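Local coordinates for protein adenylyltransferase and sulfurtransferase uba4 (Chaetomium thermophilum, PDB 6YUB) that probably activates a ubiquitin-like sulfur-carrier protein by adenylylation and passes sulfur to it, for tRNA wobble-uridine thiolation and molybdenum cofactor synthesis, at residues Cys131-Pro135 against Ala136-Leu140; Phe111-Thr114 against Pro115-Ala119; Gly86-Lys89 against Val90-Leu93; Thr71-Leu74 against His75-Ala79; Ser260-Gly263 against Pro264-Arg268. All coordinates share one frame; numbering follows the deposited sequence. Where two conformers were deposited one is given.

Contact 1: residues Cys131-Pro135 against Ala136-Leu140; sequences CTDNP and ATRYL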
loop_
_atom_site.group_PDB
_atom_site.type_symbol
_atom_site.label_atom_id
_atom_site.label_comp_id
_atom_site.label_asym_id
_atom_site.label_seq_id
_atom_site.Cartn_x
_atom_site.Cartn_y
_atom_site.Cartn_z
ATOM N N CYS B 131 15.156 1.224 8.501
ATOM C CA CYS B 131 13.838 1.111 9.109
ATOM C C CYS B 131 13.739 1.897 10.415
ATOM O O CYS B 131 12.896 1.587 11.267
ATOM C CB CYS B 131 13.487 -0.355 9.351
ATOM S SG CYS B 131 13.606 -1.433 7.886
ATOM N N THR B 132 14.589 2.920 10.585
ATOM C CA THR B 132 14.646 3.647 11.846
ATOM C C THR B 132 13.437 4.553 12.044
ATOM O O THR B 132 12.997 4.755 13.183
ATOM C CB THR B 132 15.925 4.492 11.909
ATOM O OG1 THR B 132 15.890 5.497 10.879
ATOM C CG2 THR B 132 17.158 3.620 11.718
ATOM N N ASP B 133 12.897 5.114 10.962
ATOM C CA ASP B 133 11.805 6.083 11.049
ATOM C C ASP B 133 12.243 7.338 11.801
ATOM O O ASP B 133 11.427 8.025 12.424
ATOM C CB ASP B 133 10.568 5.468 11.711
ATOM C CG ASP B 133 9.292 5.751 10.942
ATOM O OD1 ASP B 133 9.202 6.822 10.307
ATOM O OD2 ASP B 133 8.378 4.899 10.971
ATOM N N ASN B 134 13.536 7.642 11.748
ATOM C CA ASN B 134 14.110 8.816 12.402
ATOM C C ASN B 134 14.763 9.699 11.346
ATOM O O ASN B 134 15.731 9.264 10.699
ATOM C CB ASN B 134 15.136 8.396 13.466
ATOM C CG ASN B 134 15.714 9.583 14.229
ATOM O OD1 ASN B 134 15.872 10.677 13.685
ATOM N ND2 ASN B 134 16.032 9.365 15.497
ATOM N N PRO B 135 14.291 10.930 11.133
ATOM C CA PRO B 135 14.879 11.747 10.053
ATOM C C PRO B 135 16.377 11.975 10.197
ATOM O O PRO B 135 17.106 11.886 9.200
ATOM C CB PRO B 135 14.090 13.066 10.130
ATOM C CG PRO B 135 13.336 13.029 11.426
ATOM C CD PRO B 135 13.132 11.584 11.766
ATOM N N ALA B 136 16.862 12.267 11.405
ATOM C CA ALA B 136 18.292 12.496 11.589
ATOM C C ALA B 136 19.096 11.254 11.228
ATOM O O ALA B 136 20.098 11.334 10.507
ATOM C CB ALA B 136 18.576 12.915 13.034
ATOM N N THR B 137 18.675 10.089 11.728
ATOM C CA THR B 137 19.388 8.855 11.428
ATOM C C THR B 137 19.373 8.557 9.933
ATOM O O THR B 137 20.341 8.005 9.400
ATOM C CB THR B 137 18.774 7.691 12.209
ATOM O OG1 THR B 137 18.436 8.124 13.532
ATOM C CG2 THR B 137 19.753 6.536 12.305
ATOM N N ARG B 138 18.289 8.918 9.241
ATOM C CA ARG B 138 18.222 8.705 7.800
ATOM C C ARG B 138 19.398 9.369 7.090
ATOM O O ARG B 138 20.025 8.769 6.208
ATOM C CB ARG B 138 16.900 9.233 7.246
ATOM C CG ARG B 138 15.776 8.210 7.282
ATOM C CD ARG B 138 14.726 8.474 6.210
ATOM N NE ARG B 138 13.854 9.599 6.538
ATOM C CZ ARG B 138 12.929 9.570 7.494
ATOM N NH1 ARG B 138 12.764 8.479 8.229
ATOM N NH2 ARG B 138 12.173 10.638 7.721
ATOM N N TYR B 139 19.706 10.616 7.459
ATOM C CA TYR B 139 20.830 11.306 6.837
ATOM C C TYR B 139 22.150 10.634 7.191
ATOM O O TYR B 139 23.046 10.528 6.346
ATOM C CB TYR B 139 20.839 12.778 7.254
ATOM C CG TYR B 139 19.802 13.618 6.535
ATOM C CD1 TYR B 139 20.064 14.154 5.284
ATOM C CD2 TYR B 139 18.562 13.871 7.109
ATOM C CE1 TYR B 139 19.120 14.922 4.619
ATOM C CE2 TYR B 139 17.614 14.634 6.453
ATOM C CZ TYR B 139 17.899 15.156 5.209
ATOM O OH TYR B 139 16.961 15.919 4.553
ATOM N N LEU B 140 22.284 10.158 8.430
ATOM C CA LEU B 140 23.500 9.459 8.827
ATOM C C LEU B 140 23.698 8.195 8.004
ATOM O O LEU B 140 24.797 7.922 7.511
ATOM C CB LEU B 140 23.446 9.126 10.319
ATOM C CG LEU B 140 24.548 8.202 10.835
ATOM C CD1 LEU B 140 25.923 8.813 10.555
ATOM C CD2 LEU B 140 24.371 7.923 12.326
HETATM O O HOH W 1 9.988 9.192 9.674
HETATM O O HOH W 2 13.506 5.183 8.460
#

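Contact 2: residues Phe111-Thr114 against Pro115-Ala119; sequences FDLT and PQNAA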
loop_
_atom_site.group_PDB
_atom_site.type_symbol
_atom_site.label_atom_id
_atom_site.label_comp_id
_atom_site.label_asym_id
_atom_site.label_seq_id
_atom_site.Cartn_x
_atom_site.Cartn_y
_atom_site.Cartn_z
ATOM N N PHE B 111 21.943 -2.586 20.423
ATOM C CA PHE B 111 22.257 -1.223 20.837
ATOM C C PHE B 111 21.951 -0.266 19.690
ATOM O O PHE B 111 21.854 -0.666 18.525
ATOM C CB PHE B 111 23.722 -1.087 21.275
ATOM C CG PHE B 111 24.699 -1.745 20.341
ATOM C CD1 PHE B 111 25.210 -1.059 19.252
ATOM C CD2 PHE B 111 25.112 -3.049 20.558
ATOM C CE1 PHE B 111 26.111 -1.662 18.395
ATOM C CE2 PHE B 111 26.011 -3.657 19.707
ATOM C CZ PHE B 111 26.512 -2.963 18.622
ATOM N N ASP B 112 21.810 1.008 20.042
ATOM C CA ASP B 112 21.461 2.031 19.070
ATOM C C ASP B 112 22.580 2.237 18.058
ATOM O O ASP B 112 23.766 2.210 18.404
ATOM C CB ASP B 112 21.173 3.359 19.777
ATOM C CG ASP B 112 19.979 3.286 20.701
ATOM O OD1 ASP B 112 19.241 2.280 20.646
ATOM O OD2 ASP B 112 19.785 4.240 21.487
ATOM N N LEU B 113 22.193 2.446 16.804
ATOM C CA LEU B 113 23.129 2.939 15.802
ATOM C C LEU B 113 23.387 4.422 16.038
ATOM O O LEU B 113 22.463 5.193 16.316
ATOM C CB LEU B 113 22.577 2.709 14.396
ATOM C CG LEU B 113 23.495 3.086 13.234
ATOM C CD1 LEU B 113 23.607 1.939 12.240
ATOM C CD2 LEU B 113 22.995 4.345 12.539
ATOM N N THR B 114 24.650 4.817 15.949
ATOM C CA THR B 114 25.030 6.201 16.216
ATOM C C THR B 114 26.115 6.649 15.244
ATOM O O THR B 114 26.709 5.815 14.552
ATOM C CB THR B 114 25.540 6.367 17.652
ATOM O OG1 THR B 114 26.820 5.735 17.774
ATOM C CG2 THR B 114 24.573 5.745 18.649
ATOM N N PRO B 115 26.412 7.949 15.168
ATOM C CA PRO B 115 27.528 8.388 14.313
ATOM C C PRO B 115 28.854 7.753 14.688
ATOM O O PRO B 115 29.739 7.651 13.830
ATOM C CB PRO B 115 27.552 9.912 14.512
ATOM C CG PRO B 115 26.142 10.261 14.931
ATOM C CD PRO B 115 25.676 9.084 15.759
ATOM N N GLN B 116 29.017 7.312 15.939
ATOM C CA GLN B 116 30.270 6.718 16.388
ATOM C C GLN B 116 30.408 5.244 16.017
ATOM O O GLN B 116 31.528 4.719 16.032
ATOM C CB GLN B 116 30.410 6.856 17.910
ATOM C CG GLN B 116 30.784 8.248 18.390
ATOM C CD GLN B 116 29.670 9.257 18.194
ATOM O OE1 GLN B 116 28.511 8.990 18.514
ATOM N NE2 GLN B 116 30.016 10.427 17.652
ATOM N N ASN B 117 29.308 4.561 15.692
ATOM C CA ASN B 117 29.378 3.151 15.340
ATOM C C ASN B 117 28.723 2.812 14.005
ATOM O O ASN B 117 28.686 1.634 13.642
ATOM C CB ASN B 117 28.728 2.289 16.433
ATOM C CG ASN B 117 27.237 2.560 16.580
ATOM O OD1 ASN B 117 26.550 2.941 15.617
ATOM N ND2 ASN B 117 26.725 2.363 17.786
ATOM N N ALA B 118 28.212 3.799 13.268
ATOM C CA ALA B 118 27.484 3.497 12.039
ATOM C C ALA B 118 28.352 2.699 11.074
ATOM O O ALA B 118 27.919 1.674 10.532
ATOM C CB ALA B 118 26.994 4.789 11.390
ATOM N N ALA B 119 29.594 3.143 10.863
ATOM C CA ALA B 119 30.460 2.482 9.894
ATOM C C ALA B 119 30.776 1.055 10.316
ATOM O O ALA B 119 30.817 0.143 9.478
ATOM C CB ALA B 119 31.743 3.286 9.702
#

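Contact 3: residues Gly86-Lys89 against Val90-Leu93; sequences GMLK and VDSL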
loop_
_atom_site.group_PDB
_atom_site.type_symbol
_atom_site.label_atom_id
_atom_site.label_comp_id
_atom_site.label_asym_id
_atom_site.label_seq_id
_atom_site.Cartn_x
_atom_site.Cartn_y
_atom_site.Cartn_z
ATOM N N GLY B 86 8.931 -5.916 27.197
ATOM C CA GLY B 86 10.088 -5.741 28.036
ATOM C C GLY B 86 11.362 -6.333 27.481
ATOM O O GLY B 86 12.458 -5.943 27.913
ATOM N N MET B 87 11.254 -7.267 26.541
ATOM C CA MET B 87 12.419 -7.840 25.887
ATOM C C MET B 87 12.911 -6.904 24.788
ATOM O O MET B 87 12.149 -6.109 24.228
ATOM C CB MET B 87 12.070 -9.208 25.303
ATOM C CG MET B 87 13.219 -9.917 24.604
ATOM S SD MET B 87 12.657 -11.355 23.653
ATOM C CE MET B 87 11.965 -12.378 24.954
ATOM N N LEU B 88 14.208 -6.993 24.495
ATOM C CA LEU B 88 14.778 -6.261 23.377
ATOM C C LEU B 88 14.015 -6.582 22.095
ATOM O O LEU B 88 13.691 -7.741 21.816
ATOM C CB LEU B 88 16.253 -6.618 23.212
ATOM C CG LEU B 88 17.210 -6.148 24.307
ATOM C CD1 LEU B 88 18.623 -6.637 24.026
ATOM C CD2 LEU B 88 17.183 -4.637 24.429
ATOM N N LYS B 89 13.719 -5.535 21.316
ATOM C CA LYS B 89 13.024 -5.736 20.050
ATOM C C LYS B 89 13.788 -6.694 19.147
ATOM O O LYS B 89 13.188 -7.591 18.537
ATOM C CB LYS B 89 12.819 -4.393 19.350
ATOM C CG LYS B 89 11.818 -3.475 20.045
ATOM C CD LYS B 89 11.214 -2.473 19.068
ATOM C CE LYS B 89 12.041 -1.209 18.965
ATOM N NZ LYS B 89 11.714 -0.432 17.731
ATOM N N VAL B 90 15.110 -6.539 19.064
ATOM C CA VAL B 90 15.907 -7.379 18.179
ATOM C C VAL B 90 15.749 -8.851 18.542
ATOM O O VAL B 90 15.645 -9.714 17.658
ATOM C CB VAL B 90 17.382 -6.935 18.218
ATOM C CG1 VAL B 90 17.955 -7.068 19.621
ATOM C CG2 VAL B 90 18.201 -7.740 17.225
ATOM N N ASP B 91 15.730 -9.165 19.844
ATOM C CA ASP B 91 15.595 -10.553 20.269
ATOM C C ASP B 91 14.173 -11.062 20.058
ATOM O O ASP B 91 13.974 -12.214 19.656
ATOM C CB ASP B 91 15.997 -10.693 21.739
ATOM C CG ASP B 91 17.494 -10.570 21.952
ATOM O OD1 ASP B 91 18.263 -11.141 21.148
ATOM O OD2 ASP B 91 17.906 -9.902 22.923
ATOM N N SER B 92 13.169 -10.224 20.332
ATOM C CA SER B 92 11.785 -10.635 20.123
ATOM C C SER B 92 11.494 -10.853 18.643
ATOM O O SER B 92 10.755 -11.774 18.282
ATOM C CB SER B 92 10.839 -9.585 20.705
ATOM O OG SER B 92 9.494 -9.871 20.388
ATOM N N LEU B 93 12.059 -10.010 17.776
ATOM C CA LEU B 93 11.837 -10.154 16.346
ATOM C C LEU B 93 12.510 -11.406 15.805
ATOM O O LEU B 93 11.907 -12.142 15.008
ATOM C CB LEU B 93 12.354 -8.916 15.613
ATOM C CG LEU B 93 12.381 -8.992 14.089
ATOM C CD1 LEU B 93 11.031 -9.411 13.552
ATOM C CD2 LEU B 93 12.801 -7.642 13.491
#

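Contact 4: residues Thr71-Leu74 against His75-Ala79; sequences TSNL and HRQVA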
loop_
_atom_site.group_PDB
_atom_site.type_symbol
_atom_site.label_atom_id
_atom_site.label_comp_id
_atom_site.label_asym_id
_atom_site.label_seq_id
_atom_site.Cartn_x
_atom_site.Cartn_y
_atom_site.Cartn_z
ATOM N N THR B 71 3.735 -2.554 24.856
ATOM C CA THR B 71 2.378 -2.973 24.529
ATOM C C THR B 71 1.732 -2.033 23.521
ATOM O O THR B 71 0.990 -2.475 22.633
ATOM C CB THR B 71 1.533 -3.039 25.804
ATOM O OG1 THR B 71 2.177 -3.890 26.760
ATOM C CG2 THR B 71 0.134 -3.572 25.500
ATOM N N SER B 72 2.000 -0.733 23.641
ATOM C CA SER B 72 1.343 0.269 22.810
ATOM C C SER B 72 1.848 0.288 21.374
ATOM O O SER B 72 1.301 1.047 20.568
ATOM C CB SER B 72 1.529 1.652 23.441
ATOM O OG SER B 72 2.903 1.949 23.620
ATOM N N ASN B 73 2.860 -0.506 21.035
ATOM C CA ASN B 73 3.374 -0.567 19.674
ATOM C C ASN B 73 3.013 -1.862 18.958
ATOM O O ASN B 73 3.362 -2.025 17.783
ATOM C CB ASN B 73 4.899 -0.396 19.675
ATOM C CG ASN B 73 5.333 0.979 20.146
ATOM O OD1 ASN B 73 4.613 1.963 19.975
ATOM N ND2 ASN B 73 6.518 1.054 20.742
ATOM N N LEU B 74 2.316 -2.784 19.627
ATOM C CA LEU B 74 2.035 -4.078 19.018
ATOM C C LEU B 74 1.093 -3.951 17.828
ATOM O O LEU B 74 1.159 -4.766 16.904
ATOM C CB LEU B 74 1.454 -5.030 20.064
ATOM C CG LEU B 74 2.432 -5.472 21.154
ATOM C CD1 LEU B 74 1.715 -6.256 22.245
ATOM C CD2 LEU B 74 3.560 -6.299 20.555
ATOM N N HIS B 75 0.227 -2.934 17.824
ATOM C CA HIS B 75 -0.715 -2.766 16.723
ATOM C C HIS B 75 -0.008 -2.576 15.389
ATOM O O HIS B 75 -0.601 -2.859 14.343
ATOM C CB HIS B 75 -1.639 -1.581 16.998
ATOM C CG HIS B 75 -0.968 -0.249 16.876
ATOM N ND1 HIS B 75 -1.223 0.622 15.838
ATOM C CD2 HIS B 75 -0.050 0.362 17.662
ATOM C CE1 HIS B 75 -0.493 1.711 15.992
ATOM N NE2 HIS B 75 0.227 1.580 17.090
ATOM N N ARG B 76 1.241 -2.099 15.405
ATOM C CA ARG B 76 2.028 -1.903 14.197
ATOM C C ARG B 76 3.264 -2.788 14.121
ATOM O O ARG B 76 3.754 -3.037 13.014
ATOM C CB ARG B 76 2.470 -0.434 14.077
ATOM C CG ARG B 76 3.445 0.016 15.159
ATOM C CD ARG B 76 3.918 1.463 14.960
ATOM N NE ARG B 76 5.278 1.648 15.471
ATOM C CZ ARG B 76 6.347 1.897 14.715
ATOM N NH1 ARG B 76 6.233 2.024 13.398
ATOM N NH2 ARG B 76 7.535 2.038 15.280
ATOM N N GLN B 77 3.783 -3.262 15.252
ATOM C CA GLN B 77 4.958 -4.134 15.277
ATOM C C GLN B 77 4.503 -5.575 15.512
ATOM O O GLN B 77 4.680 -6.156 16.584
ATOM C CB GLN B 77 5.939 -3.661 16.345
ATOM C CG GLN B 77 6.206 -2.163 16.298
ATOM C CD GLN B 77 7.281 -1.713 17.273
ATOM O OE1 GLN B 77 7.733 -2.480 18.126
ATOM N NE2 GLN B 77 7.699 -0.458 17.146
ATOM N N VAL B 78 3.907 -6.146 14.463
ATOM C CA VAL B 78 3.183 -7.410 14.592
ATOM C C VAL B 78 4.084 -8.631 14.669
ATOM O O VAL B 78 3.584 -9.741 14.874
ATOM C CB VAL B 78 2.197 -7.577 13.421
ATOM C CG1 VAL B 78 1.215 -6.412 13.382
ATOM C CG2 VAL B 78 2.941 -7.692 12.095
ATOM N N ALA B 79 5.396 -8.463 14.514
ATOM C CA ALA B 79 6.315 -9.573 14.723
ATOM C C ALA B 79 6.624 -9.808 16.197
ATOM O O ALA B 79 7.292 -10.795 16.527
ATOM C CB ALA B 79 7.621 -9.337 13.959
HETATM O O HOH W 3 -0.632 -1.502 20.448
HETATM O O HOH W 4 7.747 -1.547 21.015
#

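Contact 5: residues Ser260-Gly263 against Pro264-Arg268; sequences SAIG and PYSFR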
loop_
_atom_site.group_PDB
_atom_site.type_symbol
_atom_site.label_atom_id
_atom_site.label_comp_id
_atom_site.label_asym_id
_atom_site.label_seq_id
_atom_site.Cartn_x
_atom_site.Cartn_y
_atom_site.Cartn_z
ATOM N N SER B 260 -11.680 7.608 3.462
ATOM C CA SER B 260 -11.717 7.476 2.010
ATOM C C SER B 260 -11.034 6.179 1.614
ATOM O O SER B 260 -9.843 5.999 1.886
ATOM C CB SER B 260 -11.035 8.672 1.340
ATOM O OG SER B 260 -11.224 8.652 -0.063
ATOM N N ALA B 261 -11.781 5.283 0.975
ATOM C CA ALA B 261 -11.193 4.061 0.447
ATOM C C ALA B 261 -10.072 4.390 -0.534
ATOM O O ALA B 261 -9.946 5.521 -1.023
ATOM C CB ALA B 261 -12.263 3.207 -0.239
ATOM N N ILE B 262 -9.251 3.380 -0.823
ATOM C CA ILE B 262 -8.094 3.565 -1.691
ATOM C C ILE B 262 -8.527 4.240 -2.983
ATOM O O ILE B 262 -9.499 3.825 -3.625
ATOM C CB ILE B 262 -7.416 2.206 -1.953
ATOM C CG1 ILE B 262 -6.105 2.391 -2.715
ATOM C CG2 ILE B 262 -8.353 1.273 -2.720
ATOM C CD1 ILE B 262 -4.945 2.794 -1.829
ATOM N N GLY B 263 -7.798 5.289 -3.369
ATOM C CA GLY B 263 -8.130 6.065 -4.541
ATOM C C GLY B 263 -7.118 5.913 -5.656
ATOM O O GLY B 263 -6.125 5.189 -5.531
ATOM N N PRO B 264 -7.354 6.595 -6.783
ATOM C CA PRO B 264 -6.424 6.464 -7.919
ATOM C C PRO B 264 -5.056 7.076 -7.671
ATOM O O PRO B 264 -4.100 6.699 -8.360
ATOM C CB PRO B 264 -7.154 7.188 -9.068
ATOM C CG PRO B 264 -8.597 7.214 -8.654
ATOM C CD PRO B 264 -8.579 7.328 -7.149
ATOM N N TYR B 265 -4.925 8.002 -6.721
ATOM C CA TYR B 265 -3.647 8.659 -6.472
ATOM C C TYR B 265 -3.285 8.641 -4.993
ATOM O O TYR B 265 -2.554 9.514 -4.512
ATOM C CB TYR B 265 -3.665 10.086 -7.020
ATOM C CG TYR B 265 -3.688 10.108 -8.532
ATOM C CD1 TYR B 265 -2.546 9.807 -9.261
ATOM C CD2 TYR B 265 -4.853 10.397 -9.230
ATOM C CE1 TYR B 265 -2.557 9.805 -10.639
ATOM C CE2 TYR B 265 -4.874 10.401 -10.614
ATOM C CZ TYR B 265 -3.721 10.104 -11.312
ATOM O OH TYR B 265 -3.730 10.104 -12.690
ATOM N N SER B 266 -3.781 7.643 -4.257
ATOM C CA SER B 266 -3.251 7.382 -2.925
ATOM C C SER B 266 -1.779 7.004 -2.997
ATOM O O SER B 266 -1.006 7.342 -2.096
ATOM C CB SER B 266 -4.056 6.274 -2.246
ATOM O OG SER B 266 -5.411 6.660 -2.090
ATOM N N PHE B 267 -1.378 6.314 -4.063
ATOM C CA PHE B 267 0.023 6.039 -4.354
ATOM C C PHE B 267 0.524 7.065 -5.368
ATOM O O PHE B 267 -0.038 7.185 -6.459
ATOM C CB PHE B 267 0.202 4.626 -4.910
ATOM C CG PHE B 267 0.057 3.544 -3.886
ATOM C CD1 PHE B 267 1.151 3.125 -3.147
ATOM C CD2 PHE B 267 -1.166 2.939 -3.663
ATOM C CE1 PHE B 267 1.028 2.121 -2.202
ATOM C CE2 PHE B 267 -1.298 1.935 -2.717
ATOM C CZ PHE B 267 -0.201 1.526 -1.990
ATOM N N ARG B 268 1.568 7.803 -5.005
ATOM C CA ARG B 268 2.230 8.730 -5.914
ATOM C C ARG B 268 3.656 8.245 -6.151
ATOM O O ARG B 268 4.389 7.966 -5.195
ATOM C CB ARG B 268 2.247 10.155 -5.353
ATOM C CG ARG B 268 0.887 10.825 -5.266
ATOM C CD ARG B 268 0.215 10.940 -6.629
ATOM N NE ARG B 268 1.056 11.590 -7.629
ATOM C CZ ARG B 268 1.234 12.905 -7.724
ATOM N NH1 ARG B 268 0.643 13.726 -6.864
ATOM N NH2 ARG B 268 2.013 13.401 -8.676
HETATM O O HOH W 5 -3.219 4.951 -5.844
#

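Contact 1: residues Cys131-Pro135 against Ala136-Leu140
Ala136 opens the second segment with its amide turned to the side chain of Asn134, the N-cap residue of helix 135-148. Both capping bonds are weak: that from Ala136 N to Asn134 OD1 because it is bent, to 125° at the hydrogen, and that from Thr137 N to the same oxygen because it is long, though almost straight. CG of Asn134 lies anti to the backbone N (chi1 -177°), which brings OD1 over the first amides of the helix. The Thr137 side chain crosses that of Asn134 at about a right angle, with OG1 3.2 Å from Asn134 CG, while its methyl CG2 meets CG2 of Thr132 at 3.9 Å. Arg138 donates its backbone N to Asn134 O (3.0 Å) in the first regular helical bond, and its side chain folds back against the 133-135 backbone. One face of the guanidinium lies against Pro135 CA, and NH1 shares two waters with Asp133: one accepts from NH1 and lies within hydrogen-bonding distance of OD1, the other accepts from Asp133 N at 2.6 Å and, weakly, from NH1. Tyr139 follows with a weak bond from its N to Pro135 O, the same oxygen lying near the ring plane at the CD2 edge. Asp133 and Asn134 are predicted ATP ligands. Asp133 OD1 stays 4.4 Å from Arg138 NH1, too far for a salt bridge, so water and Ser157 N probably fix the carboxylate's place, while Tyr185 OH holds the arginine at NE.

Contact 2: residues Phe111-Thr114 against Pro115-Ala119
Asn117 lays its side-chain amide back across the loop that precedes it, with ND2 4.0 Å from CD1 of Phe111 and the amide and ring planes 53° apart. Both ends of this amide are used. ND2 donates to Asp112 O at 3.0 Å, in the carbonyl plane of the acceptor and close to the plane of its own amide, while OD1 takes the proton of Thr114 N at 2.7 Å along a nearly straight line (168°). A chi1 of 64° sets CG between the backbone N and the carbonyl carbon of Asn117, and this folds the group over the loop. An alanine here would lose both bonds and is likely to leave Asp112 O and Thr114 N without these mates, setting the 111-114 loop freer to move. Thr114 supplies the rest of the turn. Its carbonyl oxygen receives Asn117 N at 3.1 Å, from well above the carbonyl plane, and Ala118 N in a weak, bent bond; its OG1 weakly accepts from Gln116 N. Next to it the chain is tight, Thr114 CB standing 3.3 Å from Pro115 CD. On the inner side Leu113 CD2 meets Ala118 CB at 4.2 Å, and both residues also pack on helix 135-148. The polar end of Gln116 turns to Lys294 O instead. Asn117 occupies the N-cap position of helix 118-122 but spends its side chain on the residues before it, not on capping. The whole is a surface turn joining strand 105-109 to that helix in the Rossmann-like ThiF fold.

Contact 3: residues Gly86-Lys89 against Val90-Leu93
Lys89 O receives the shortest polar bond of this helix start, from Leu93 N at 2.8 Å. Leu88 O takes Ser92 N at 2.9 Å in the same manner, and with these two i to i+4 bonds the backbone enters its first turn. Met87 sends its thioether across that turn: with chi1 at -179° and chi2 at -168° the chain stretches out until SD lies 3.5 Å from Ser92 N and 3.9 Å from CB of Asp91, whose side chain it meets at about a right angle. Leu88, the N-cap residue of helix 89-100, runs side by side with Asp91, both pointing the same way, so that methyl CD1 of Leu88 rests 3.5 Å from OD2 of Asp91. The acid's own charge is answered beyond the contact, OD1 forming a salt bridge with Arg110. This helix follows strand 60-64 in the Rossmann-like ThiF domain, and its first residue, Lys89, is a predicted ATP ligand whose NZ forms a salt bridge with Asp65, another predicted ligand. Within the helix, CG1 of Val90 reaches back to pack on CB of Leu88 at 4.0 Å. Ser92 turns OG toward the preceding loop, where it is hydrogen-bonded to Arg84 and His80, while its CB sits 3.6 Å from Leu88 O.

Contact 4: residues Thr71-Leu74 against His75-Ala79
Asn73 and Gln77 form the close-packed side of this turn, their side chains running side by side in the same direction with amide planes 34° apart. CB of Asn73 lies 3.6 Å from CD of Gln77, and the extended Gln77 chain also passes over the main chain, its CG 3.2 Å from Asn73 O. That oxygen is doubly held: Gln77 N donates at 2.8 Å, while Arg76 N comes from above the carbonyl plane at 3.2 Å. Two amides thus converge on one oxygen and close the turn. It belongs to the loop after strand 60-64 of the ThiF domain, in which Ser72 through Arg76 are predicted to bind ATP; Gln77 packs on Lys89, a further predicted ligand, and touches Cys47 of helix 46-56. His75 packs on another flank of the turn. Its CG sits between its backbone N and carbonyl carbon (chi1 72°), which turns the ring back so that its CD2 edge faces Ser72 O at 3.3 Å, while CB of Arg76 covers one ring face. A chain of another protein packs its backbone against Ser72, Leu74 and His75, making this flank part of the interface between the two. Water makes the looser links. One molecule donates to Thr71 O and accepts from His75 N at 3.1 Å, tying together residues that do not meet directly. A second accepts from Asn73 ND2 at 2.9 Å and lies 3.0 Å from Gln77 OE1, linking the ends of two amides that make no direct hydrogen bond.

Contact 5: residues Ser260-Gly263 against Pro264-Arg268
In Ser266, OG stands anti to the carbonyl carbon and beside its own backbone N (chi1 -62°), and in Ile262 CG1 is anti to the backbone N (chi1 -173°); the first setting carries OG to Gly263 N, the second carries methyl CD1 to Ser266 and Phe267. OG accepts from Gly263 N at 3.0 Å, with 161° at the hydrogen. Beside this bond Ile262 CD1 lies 3.6 Å from CB of Ser266 and 3.9 Å from CE2 of Phe267, which it approaches obliquely. Residues Gly263 to Ser266 make a type I beta turn with Pro264 and Tyr265 at its corners. A water carries the link onward, donating to Gly263 O and accepting from Phe267 N, both at 2.9 Å; it lies in the plane of the Phe267 ring, at the edge. The turn leads into strand 267-271, an outer strand of the sheet within this chain, where Phe267 stacks on Tyr254 and on an aromatic side chain of a chain of another protein. That chain also hydrogen-bonds to Ile262 N and O. An alanine in place of Ser266 would remove OG and is likely to leave Gly263 N without this acceptor, loosening the hold of the turn on the preceding loop. Gly263 is thus fastened through both its polar backbone atoms, N by a serine hydroxyl and O by a water, which probably limits the rotation of the peptides next to it, where the loop meets the other protein.

All five contacts are local turns or helix starts in the N-terminal, ThiF-family part of a longer enzyme, and they group by neighbourhood. Contacts 3 and 4, centres 12 Å apart, touch where Leu93 CD1 meets Ala79 CB at 3.4 Å and Lys89 packs on Gln77; contacts 1 and 2, also 12 Å apart between centres, touch through Leu140 and Leu113. Three of them, contacts 1, 3 and 4, hold predicted ATP-binding residues; contacts 1 and 4 approach to about 4 Å between nearest atoms, consistent with a shared pocket. Contact 5 stands apart, about 15 Å from contact 1 at nearest atoms, away from that site, yet like contact 4 it borders a chain of another protein.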